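Local coordinates for Cobalt/magnesium transport protein CorA (Methanocaldococcus jannaschii, PDB 4EGW) that mediates the influx of magnesium ions as a homopentamer that closes when cytoplasmic magnesium is high and opens when it is low, at residues 150-155 with 236-241; 211-216 with 247-252; 218-223 with 240-245. All blocks are in the same frame, centred on the assembly; numbering follows the deposited sequence.

All three contacts use helix 233-270, and they follow one another along it. Interactions 2 and 3 join it to helix 193-225; interaction 1 joins it to the loop before helix 156-186. The centres of interactions 2 and 3 lie about 10 Å apart, and those of 1 and 3 about 12 Å. Interactions 1 and 2 are the far pair, about 21 Å between centres. Interactions 1 and 3 share Glu240 and Asp241, and also touch through Phe239 CD1 and Leu220 CD2, 4.0 Å apart. Phe150 of interaction 1 is one of four residues lining a butanediol pocket, though it does not touch 236-241. The side chains of Leu249 and Leu242 stay about 12 and 13 Å from a bound butanediol.

Interaction 1 of 3, residues 150-155 with 236-241; sequences FERGIG and RENFED. With BU1 (1,4-butanediol), chain U.
The carbonyl oxygen of Gly155, in a loop, meets the aromatic ring of Phe239, and no hydrogen bond joins the two segments. Gly155 O is 3.4 Å from Phe239 CZ and approaches the ring obliquely. The other touch is between Arg152 and Asn238. Arg152 is extended from CG to NE and carries its guanidinium to the amide of Asn238. Arg152 NH1 lies 4.2 Å from Asn238 CG, with the two flat groups 22° apart. Arg152 also makes a cation-pi contact with Phe156. Glu237 has the opposite charge, but its OE2 is 6.0 Å from Arg152 NH2, so any attraction is probably modest.

Residues 150-153 form a type I turn. At its start, the Phe150 ring packs over butanediol. The diol carbon C2 sits 4.0 Å above the Phe150 ring plane, toward the rim, while C1 is 3.3 Å from Phe150 CE1. Leu140, Lys144 and Val149 complete this pocket. The contact lies where the loop enters helix 156-186. Asn238 packs on Phe156 and Tyr159 of that helix, and Phe239 reaches inward to its Leu162 and to Leu223 of helix 193-225.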
loop_
_atom_site.group_PDB
_atom_site.type_symbol
_atom_site.label_atom_id
_atom_site.label_comp_id
_atom_site.label_asym_id
_atom_site.label_seq_id
_atom_site.Cartn_x
_atom_site.Cartn_y
_atom_site.Cartn_z
ATOM N N PHE A 150 21.355 -9.043 3.485
ATOM C CA PHE A 150 20.418 -9.350 2.414
ATOM C C PHE A 150 20.519 -10.840 2.158
ATOM O O PHE A 150 19.927 -11.372 1.221
ATOM C CB PHE A 150 20.710 -8.567 1.141
ATOM C CG PHE A 150 19.494 -8.338 0.300
ATOM C CD1 PHE A 150 18.273 -8.871 0.682
ATOM C CD2 PHE A 150 19.565 -7.592 -0.863
ATOM C CE1 PHE A 150 17.144 -8.667 -0.080
ATOM C CE2 PHE A 150 18.441 -7.383 -1.631
ATOM C CZ PHE A 150 17.224 -7.922 -1.239
ATOM N N GLU A 151 21.292 -11.495 3.016
ATOM C CA GLU A 151 21.642 -12.899 2.878
ATOM C C GLU A 151 20.401 -13.785 2.850
ATOM O O GLU A 151 20.489 -14.968 2.533
ATOM C CB GLU A 151 22.563 -13.309 4.028
ATOM C CG GLU A 151 23.745 -12.370 4.211
ATOM C CD GLU A 151 24.422 -12.528 5.560
ATOM O OE1 GLU A 151 23.879 -13.260 6.413
ATOM O OE2 GLU A 151 25.493 -11.916 5.771
ATOM N N ARG A 152 19.253 -13.210 3.200
ATOM C CA ARG A 152 17.962 -13.880 3.022
ATOM C C ARG A 152 17.645 -14.037 1.528
ATOM O O ARG A 152 16.679 -14.700 1.142
ATOM C CB ARG A 152 16.841 -13.110 3.736
ATOM C CG ARG A 152 15.651 -13.979 4.166
ATOM C CD ARG A 152 14.520 -13.147 4.783
ATOM N NE ARG A 152 13.642 -13.924 5.667
ATOM C CZ ARG A 152 12.518 -14.531 5.286
ATOM N NH1 ARG A 152 12.119 -14.466 4.023
ATOM N NH2 ARG A 152 11.794 -15.210 6.170
ATOM N N GLY A 153 18.488 -13.435 0.698
ATOM C CA GLY A 153 18.182 -13.182 -0.699
ATOM C C GLY A 153 17.691 -14.284 -1.621
ATOM O O GLY A 153 18.015 -15.460 -1.484
ATOM N N ILE A 154 16.848 -13.847 -2.549
ATOM C CA ILE A 154 16.408 -14.572 -3.747
ATOM C C ILE A 154 15.680 -15.897 -3.596
ATOM O O ILE A 154 15.636 -16.678 -4.545
ATOM C CB ILE A 154 17.561 -14.799 -4.763
ATOM C CG1 ILE A 154 16.999 -15.088 -6.162
ATOM C CG2 ILE A 154 18.471 -15.930 -4.309
ATOM C CD1 ILE A 154 17.789 -16.116 -6.946
ATOM N N GLY A 155 15.108 -16.181 -2.436
ATOM C CA GLY A 155 13.765 -16.709 -2.463
ATOM C C GLY A 155 13.000 -15.481 -2.042
ATOM O O GLY A 155 11.806 -15.308 -2.281
ATOM N N ARG A 236 7.906 -19.331 0.832
ATOM C CA ARG A 236 6.580 -19.841 0.502
ATOM C C ARG A 236 5.501 -19.316 1.445
ATOM O O ARG A 236 4.397 -19.011 1.005
ATOM C CB ARG A 236 6.590 -21.371 0.437
ATOM C CG ARG A 236 7.578 -21.904 -0.595
ATOM C CD ARG A 236 7.452 -23.399 -0.772
ATOM N NE ARG A 236 7.909 -24.124 0.408
ATOM C CZ ARG A 236 9.100 -24.700 0.518
ATOM N NH1 ARG A 236 9.971 -24.647 -0.485
ATOM N NH2 ARG A 236 9.418 -25.333 1.636
ATOM N N GLU A 237 5.821 -19.193 2.731
ATOM C CA GLU A 237 4.918 -18.536 3.675
ATOM C C GLU A 237 4.726 -17.085 3.234
ATOM O O GLU A 237 3.610 -16.566 3.231
ATOM C CB GLU A 237 5.500 -18.569 5.085
ATOM C CG GLU A 237 6.423 -19.738 5.351
ATOM C CD GLU A 237 7.346 -19.505 6.547
ATOM O OE1 GLU A 237 8.367 -20.224 6.664
ATOM O OE2 GLU A 237 7.055 -18.604 7.369
ATOM N N ASN A 238 5.835 -16.450 2.850
ATOM C CA ASN A 238 5.845 -15.083 2.325
ATOM C C ASN A 238 5.030 -14.922 1.049
ATOM O O ASN A 238 4.448 -13.868 0.802
ATOM C CB ASN A 238 7.280 -14.606 2.076
ATOM C CG ASN A 238 8.026 -14.263 3.361
ATOM O OD1 ASN A 238 7.918 -14.963 4.371
ATOM N ND2 ASN A 238 8.785 -13.176 3.324
ATOM N N PHE A 239 4.987 -15.964 0.231
ATOM C CA PHE A 239 4.162 -15.905 -0.969
ATOM C C PHE A 239 2.706 -16.158 -0.621
ATOM O O PHE A 239 1.811 -15.788 -1.373
ATOM C CB PHE A 239 4.664 -16.881 -2.030
ATOM C CG PHE A 239 6.058 -16.573 -2.511
ATOM C CD1 PHE A 239 6.322 -15.408 -3.207
ATOM C CD2 PHE A 239 7.107 -17.446 -2.261
ATOM C CE1 PHE A 239 7.606 -15.117 -3.649
ATOM C CE2 PHE A 239 8.395 -17.162 -2.699
ATOM C CZ PHE A 239 8.644 -15.995 -3.391
ATOM N N GLU A 240 2.482 -16.765 0.541
ATOM C CA GLU A 240 1.139 -17.094 1.012
ATOM C C GLU A 240 0.435 -15.814 1.451
ATOM O O GLU A 240 -0.724 -15.568 1.103
ATOM C CB GLU A 240 1.232 -18.082 2.175
ATOM C CG GLU A 240 -0.075 -18.719 2.615
ATOM C CD GLU A 240 0.097 -19.504 3.909
ATOM O OE1 GLU A 240 1.149 -19.324 4.568
ATOM O OE2 GLU A 240 -0.810 -20.293 4.270
ATOM N N ASP A 241 1.153 -15.001 2.217
ATOM C CA ASP A 241 0.694 -13.664 2.539
ATOM C C ASP A 241 0.340 -12.957 1.247
ATOM O O ASP A 241 -0.762 -12.432 1.078
ATOM C CB ASP A 241 1.810 -12.894 3.237
ATOM C CG ASP A 241 2.141 -13.460 4.600
ATOM O OD1 ASP A 241 1.681 -14.587 4.901
ATOM O OD2 ASP A 241 2.856 -12.778 5.373
HETATM C C1 BU1 U . 15.693 -5.919 0.941
HETATM C C2 BU1 U . 16.194 -5.546 2.293
HETATM C C3 BU1 U . 16.524 -6.659 3.227
HETATM C C4 BU1 U . 16.985 -6.293 4.597
HETATM O O5 BU1 U . 15.215 -4.908 0.132
HETATM O O6 BU1 U . 17.364 -4.981 4.807
#

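Interaction 2 of 3, residues 211-216 with 247-252; sequences KSLIAN and LQLIDM
Ile250 is a bump that enters a hollow on helix 193-225. Leu213 and Ile214 of the segment 211-216 wall part of that hollow. His210 and Arg217 touch Ile250 as well. The four residues are spaced as in a knobs-into-holes arrangement. Ile250 CG1 lies against Leu213 CB at 3.3 Å, a tight approach. Its CG1 branch is anti to the carbonyl carbon (chi1 -63°), which sends CD1 across to the other helix. Ile250 CD1 lies 3.4 Å from Leu213 O. Ile250 CD1 also meets Ile214 CD1 at 3.6 Å. The two isoleucine side chains cross at about a right angle, and Ile250 CG2 adds a second touch to Ile214 CD1.

Leu213 crosses Leu249 at about a right angle. Its two methyls fork over the base of that side chain, with Leu213 CD1 3.9 Å from Leu249 CB. Leu213 CD2 meets Leu249 CD1 at the same distance. The segments run antiparallel with a crossing angle of -159°, and their axes approach to 9.3 Å. Helix 156-186 adds Tyr169 against Leu213 and Leu173 against Leu249.

Ser212 and Asn216 direct their polar groups to the sheet, where Thr111 OG1 and Lys101 O bond them. The side-chain pairs that join the two segments are all apolar. With no hydrogen bond between the segments, this contact probably owes its stability to fit and to the burial of hydrocarbon.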
loop_
_atom_site.group_PDB
_atom_site.type_symbol
_atom_site.label_atom_id
_atom_site.label_comp_id
_atom_site.label_asym_id
_atom_site.label_seq_id
_atom_site.Cartn_x
_atom_site.Cartn_y
_atom_site.Cartn_z
ATOM N N LYS A 211 -8.244 -9.848 -14.382
ATOM C CA LYS A 211 -7.550 -10.849 -15.172
ATOM C C LYS A 211 -6.138 -11.043 -14.617
ATOM O O LYS A 211 -5.714 -12.170 -14.347
ATOM C CB LYS A 211 -7.466 -10.372 -16.622
ATOM C CG LYS A 211 -7.979 -11.341 -17.660
ATOM C CD LYS A 211 -7.627 -10.822 -19.053
ATOM C CE LYS A 211 -7.762 -11.885 -20.130
ATOM N NZ LYS A 211 -7.066 -11.454 -21.383
ATOM N N SER A 212 -5.426 -9.930 -14.434
ATOM C CA SER A 212 -4.019 -9.958 -14.035
ATOM C C SER A 212 -3.840 -10.585 -12.670
ATOM O O SER A 212 -3.026 -11.487 -12.495
ATOM C CB SER A 212 -3.427 -8.545 -14.015
ATOM O OG SER A 212 -3.047 -8.118 -15.312
ATOM N N LEU A 213 -4.606 -10.091 -11.704
ATOM C CA LEU A 213 -4.541 -10.580 -10.342
ATOM C C LEU A 213 -4.916 -12.042 -10.305
ATOM O O LEU A 213 -4.419 -12.798 -9.476
ATOM C CB LEU A 213 -5.473 -9.761 -9.460
ATOM C CG LEU A 213 -5.028 -8.296 -9.431
ATOM C CD1 LEU A 213 -6.158 -7.359 -9.049
ATOM C CD2 LEU A 213 -3.848 -8.128 -8.502
ATOM N N ILE A 214 -5.794 -12.451 -11.210
ATOM C CA ILE A 214 -6.100 -13.859 -11.328
ATOM C C ILE A 214 -4.816 -14.595 -11.711
ATOM O O ILE A 214 -4.358 -15.487 -10.992
ATOM C CB ILE A 214 -7.193 -14.127 -12.362
ATOM C CG1 ILE A 214 -8.530 -13.593 -11.866
ATOM C CG2 ILE A 214 -7.337 -15.606 -12.568
ATOM C CD1 ILE A 214 -8.961 -14.241 -10.580
ATOM N N ALA A 215 -4.218 -14.180 -12.824
ATOM C CA ALA A 215 -3.040 -14.845 -13.376
ATOM C C ALA A 215 -1.820 -14.775 -12.447
ATOM O O ALA A 215 -1.036 -15.727 -12.364
ATOM C CB ALA A 215 -2.712 -14.265 -14.737
ATOM N N ASN A 216 -1.657 -13.641 -11.766
ATOM C CA ASN A 216 -0.648 -13.504 -10.726
ATOM C C ASN A 216 -0.932 -14.493 -9.617
ATOM O O ASN A 216 -0.038 -15.195 -9.147
ATOM C CB ASN A 216 -0.700 -12.108 -10.120
ATOM C CG ASN A 216 0.033 -11.080 -10.942
ATOM O OD1 ASN A 216 0.531 -11.376 -12.026
ATOM N ND2 ASN A 216 0.101 -9.849 -10.426
ATOM N N LEU A 247 -5.751 -12.154 -3.453
ATOM C CA LEU A 247 -7.155 -12.515 -3.348
ATOM C C LEU A 247 -8.009 -11.345 -2.850
ATOM O O LEU A 247 -9.114 -11.123 -3.370
ATOM C CB LEU A 247 -7.337 -13.754 -2.470
ATOM C CG LEU A 247 -7.118 -15.091 -3.189
ATOM C CD1 LEU A 247 -6.909 -16.197 -2.185
ATOM C CD2 LEU A 247 -8.271 -15.429 -4.124
ATOM N N GLN A 248 -7.512 -10.595 -1.863
ATOM C CA GLN A 248 -8.209 -9.371 -1.466
ATOM C C GLN A 248 -8.427 -8.496 -2.699
ATOM O O GLN A 248 -9.553 -8.067 -2.981
ATOM C CB GLN A 248 -7.404 -8.576 -0.441
ATOM C CG GLN A 248 -7.669 -8.911 1.003
ATOM C CD GLN A 248 -6.689 -8.211 1.932
ATOM O OE1 GLN A 248 -6.405 -7.020 1.778
ATOM N NE2 GLN A 248 -6.147 -8.956 2.889
ATOM N N LEU A 249 -7.336 -8.235 -3.422
ATOM C CA LEU A 249 -7.350 -7.292 -4.534
ATOM C C LEU A 249 -8.331 -7.750 -5.581
ATOM O O LEU A 249 -9.121 -6.970 -6.113
ATOM C CB LEU A 249 -5.964 -7.190 -5.157
ATOM C CG LEU A 249 -4.889 -6.755 -4.178
ATOM C CD1 LEU A 249 -3.576 -6.650 -4.889
ATOM C CD2 LEU A 249 -5.287 -5.443 -3.615
ATOM N N ILE A 250 -8.275 -9.032 -5.884
ATOM C CA ILE A 250 -9.262 -9.599 -6.771
ATOM C C ILE A 250 -10.665 -9.316 -6.229
ATOM O O ILE A 250 -11.555 -8.902 -6.982
ATOM C CB ILE A 250 -9.043 -11.086 -6.937
ATOM C CG1 ILE A 250 -7.692 -11.326 -7.594
ATOM C CG2 ILE A 250 -10.129 -11.666 -7.802
ATOM C CD1 ILE A 250 -7.357 -12.783 -7.730
ATOM N N ASP A 251 -10.850 -9.505 -4.923
ATOM C CA ASP A 251 -12.131 -9.235 -4.275
ATOM C C ASP A 251 -12.549 -7.788 -4.463
ATOM O O ASP A 251 -13.677 -7.512 -4.889
ATOM C CB ASP A 251 -12.055 -9.541 -2.782
ATOM C CG ASP A 251 -12.064 -11.021 -2.492
ATOM O OD1 ASP A 251 -12.870 -11.740 -3.123
ATOM O OD2 ASP A 251 -11.262 -11.470 -1.642
ATOM N N MET A 252 -11.642 -6.872 -4.129
ATOM C CA MET A 252 -11.902 -5.455 -4.310
ATOM C C MET A 252 -12.213 -5.216 -5.781
ATOM O O MET A 252 -13.257 -4.656 -6.130
ATOM C CB MET A 252 -10.695 -4.610 -3.900
ATOM C CG MET A 252 -10.043 -4.999 -2.565
ATOM S SD MET A 252 -8.575 -3.979 -2.214
ATOM C CE MET A 252 -7.886 -4.840 -0.800
#

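Interaction 3 of 3, residues 218-223 with 240-245; sequences DVLVLL and EDLYYD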
loop_
_atom_site.group_PDB
_atom_site.type_symbol
_atom_site.label_atom_id
_atom_site.label_comp_id
_atom_site.label_asym_id
_atom_site.label_seq_id
_atom_site.Cartn_x
_atom_site.Cartn_y
_atom_site.Cartn_z
ATOM N N ASP A 218 -2.380 -17.353 -9.316
ATOM C CA ASP A 218 -1.983 -18.731 -9.539
ATOM C C ASP A 218 -0.467 -18.864 -9.466
ATOM O O ASP A 218 0.042 -19.752 -8.793
ATOM C CB ASP A 218 -2.538 -19.239 -10.869
ATOM C CG ASP A 218 -4.056 -19.405 -10.838
ATOM O OD1 ASP A 218 -4.593 -19.799 -9.775
ATOM O OD2 ASP A 218 -4.716 -19.138 -11.870
ATOM N N VAL A 219 0.251 -17.957 -10.123
ATOM C CA VAL A 219 1.701 -17.940 -10.022
ATOM C C VAL A 219 2.095 -18.049 -8.551
ATOM O O VAL A 219 2.902 -18.897 -8.177
ATOM C CB VAL A 219 2.283 -16.639 -10.601
ATOM C CG1 VAL A 219 3.693 -16.408 -10.091
ATOM C CG2 VAL A 219 2.234 -16.659 -12.133
ATOM N N LEU A 220 1.481 -17.215 -7.716
ATOM C CA LEU A 220 1.752 -17.213 -6.282
ATOM C C LEU A 220 1.281 -18.492 -5.588
ATOM O O LEU A 220 1.912 -18.955 -4.635
ATOM C CB LEU A 220 1.127 -15.991 -5.615
ATOM C CG LEU A 220 1.749 -14.660 -6.019
ATOM C CD1 LEU A 220 0.920 -13.492 -5.518
ATOM C CD2 LEU A 220 3.171 -14.585 -5.497
ATOM N N VAL A 221 0.178 -19.071 -6.052
ATOM C CA VAL A 221 -0.236 -20.355 -5.499
ATOM C C VAL A 221 0.832 -21.416 -5.778
ATOM O O VAL A 221 1.091 -22.283 -4.938
ATOM C CB VAL A 221 -1.589 -20.822 -6.029
ATOM C CG1 VAL A 221 -1.949 -22.133 -5.384
ATOM C CG2 VAL A 221 -2.656 -19.784 -5.728
ATOM N N LEU A 222 1.452 -21.336 -6.955
ATOM C CA LEU A 222 2.558 -22.225 -7.312
ATOM C C LEU A 222 3.720 -22.011 -6.379
ATOM O O LEU A 222 4.180 -22.933 -5.723
ATOM C CB LEU A 222 3.019 -21.982 -8.748
ATOM C CG LEU A 222 2.168 -22.653 -9.835
ATOM C CD1 LEU A 222 2.503 -22.116 -11.223
ATOM C CD2 LEU A 222 2.299 -24.182 -9.787
ATOM N N LEU A 223 4.193 -20.778 -6.317
ATOM C CA LEU A 223 5.335 -20.468 -5.481
ATOM C C LEU A 223 5.001 -20.713 -4.019
ATOM O O LEU A 223 5.874 -21.041 -3.226
ATOM C CB LEU A 223 5.761 -19.021 -5.677
ATOM C CG LEU A 223 6.410 -18.633 -7.006
ATOM C CD1 LEU A 223 5.514 -18.920 -8.168
ATOM C CD2 LEU A 223 6.742 -17.153 -6.980
ATOM N N GLU A 240 2.482 -16.765 0.541
ATOM C CA GLU A 240 1.139 -17.094 1.012
ATOM C C GLU A 240 0.435 -15.814 1.451
ATOM O O GLU A 240 -0.724 -15.568 1.103
ATOM C CB GLU A 240 1.232 -18.082 2.175
ATOM C CG GLU A 240 -0.075 -18.719 2.615
ATOM C CD GLU A 240 0.097 -19.504 3.909
ATOM O OE1 GLU A 240 1.149 -19.324 4.568
ATOM O OE2 GLU A 240 -0.810 -20.293 4.270
ATOM N N ASP A 241 1.153 -15.001 2.217
ATOM C CA ASP A 241 0.694 -13.664 2.539
ATOM C C ASP A 241 0.340 -12.957 1.247
ATOM O O ASP A 241 -0.762 -12.432 1.078
ATOM C CB ASP A 241 1.810 -12.894 3.237
ATOM C CG ASP A 241 2.141 -13.460 4.600
ATOM O OD1 ASP A 241 1.681 -14.587 4.901
ATOM O OD2 ASP A 241 2.856 -12.778 5.373
ATOM N N LEU A 242 1.300 -12.960 0.332
ATOM C CA LEU A 242 1.154 -12.296 -0.945
ATOM C C LEU A 242 -0.048 -12.876 -1.697
ATOM O O LEU A 242 -0.810 -12.150 -2.340
ATOM C CB LEU A 242 2.447 -12.462 -1.736
ATOM C CG LEU A 242 2.724 -11.491 -2.872
ATOM C CD1 LEU A 242 2.212 -10.114 -2.507
ATOM C CD2 LEU A 242 4.215 -11.464 -3.169
ATOM N N TYR A 243 -0.217 -14.189 -1.605
ATOM C CA TYR A 243 -1.386 -14.843 -2.159
ATOM C C TYR A 243 -2.677 -14.245 -1.573
ATOM O O TYR A 243 -3.625 -13.934 -2.313
ATOM C CB TYR A 243 -1.291 -16.346 -1.884
ATOM C CG TYR A 243 -2.548 -17.155 -2.137
ATOM C CD1 TYR A 243 -3.194 -17.120 -3.366
ATOM C CD2 TYR A 243 -3.061 -17.993 -1.155
ATOM C CE1 TYR A 243 -4.338 -17.877 -3.597
ATOM C CE2 TYR A 243 -4.201 -18.751 -1.378
ATOM C CZ TYR A 243 -4.837 -18.690 -2.597
ATOM O OH TYR A 243 -5.967 -19.447 -2.817
ATOM N N TYR A 244 -2.697 -14.070 -0.250
ATOM C CA TYR A 244 -3.868 -13.551 0.470
ATOM C C TYR A 244 -4.334 -12.174 0.003
ATOM O O TYR A 244 -5.530 -11.935 -0.214
ATOM C CB TYR A 244 -3.565 -13.472 1.962
ATOM C CG TYR A 244 -3.579 -14.803 2.675
ATOM C CD1 TYR A 244 -4.298 -15.884 2.170
ATOM C CD2 TYR A 244 -2.882 -14.978 3.867
ATOM C CE1 TYR A 244 -4.313 -17.103 2.834
ATOM C CE2 TYR A 244 -2.895 -16.189 4.535
ATOM C CZ TYR A 244 -3.610 -17.247 4.015
ATOM O OH TYR A 244 -3.616 -18.452 4.684
ATOM N N ASP A 245 -3.385 -11.260 -0.126
ATOM C CA ASP A 245 -3.719 -9.902 -0.505
ATOM C C ASP A 245 -4.134 -9.850 -1.959
ATOM O O ASP A 245 -5.036 -9.092 -2.327
ATOM C CB ASP A 245 -2.530 -9.006 -0.237
ATOM C CG ASP A 245 -1.946 -9.256 1.128
ATOM O OD1 ASP A 245 -2.718 -9.663 2.028
ATOM O OD2 ASP A 245 -0.725 -9.069 1.303
#
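The Tyr243 ring receives the methyl CG2 of Val221 obliquely. Val221 CG2 is closest to Tyr243 CE1, at 3.3 Å, and lies 3.6 Å from Tyr243 CD1. Tyr243 has its CG anti to the backbone N (chi1 168°), and this swings the ring across to helix 193-225. Val221 has CG2 anti to its own carbonyl carbon, which turns that methyl, rather than CG1, to Tyr243. The next ring, Tyr244, takes no part in joining the segments. One of its faces lies over its own helix, with Glu240 O 3.3 Å above the Tyr244 plane and offset toward the rim.

Leu220 and Leu242 form the buried half of the contact. Their side chains cross at about a right angle. Leu220 CD1 is 3.8 Å from Leu242 CG, and Leu220 CD2 is 4.0 Å from Leu242 CD2. The backbones are closest at Leu220 and Tyr243, whose CB atoms are 4.5 Å apart. No hydrogen bond crosses between the segments.

Leu220 touches Tyr100 of strand 96-104, while Leu242 packs on Tyr159, Leu162, Asn163 and Thr166, all on helix 156-186. The segment axes approach to 8.9 Å and cross at -157°. This is an antiparallel helical hairpin, made by helices 193-225 and 233-270 with a short loop between them. In CorA transporters the last of these cytoplasmic helices is the long stalk helix, which leads into the first transmembrane segment that forms the pore.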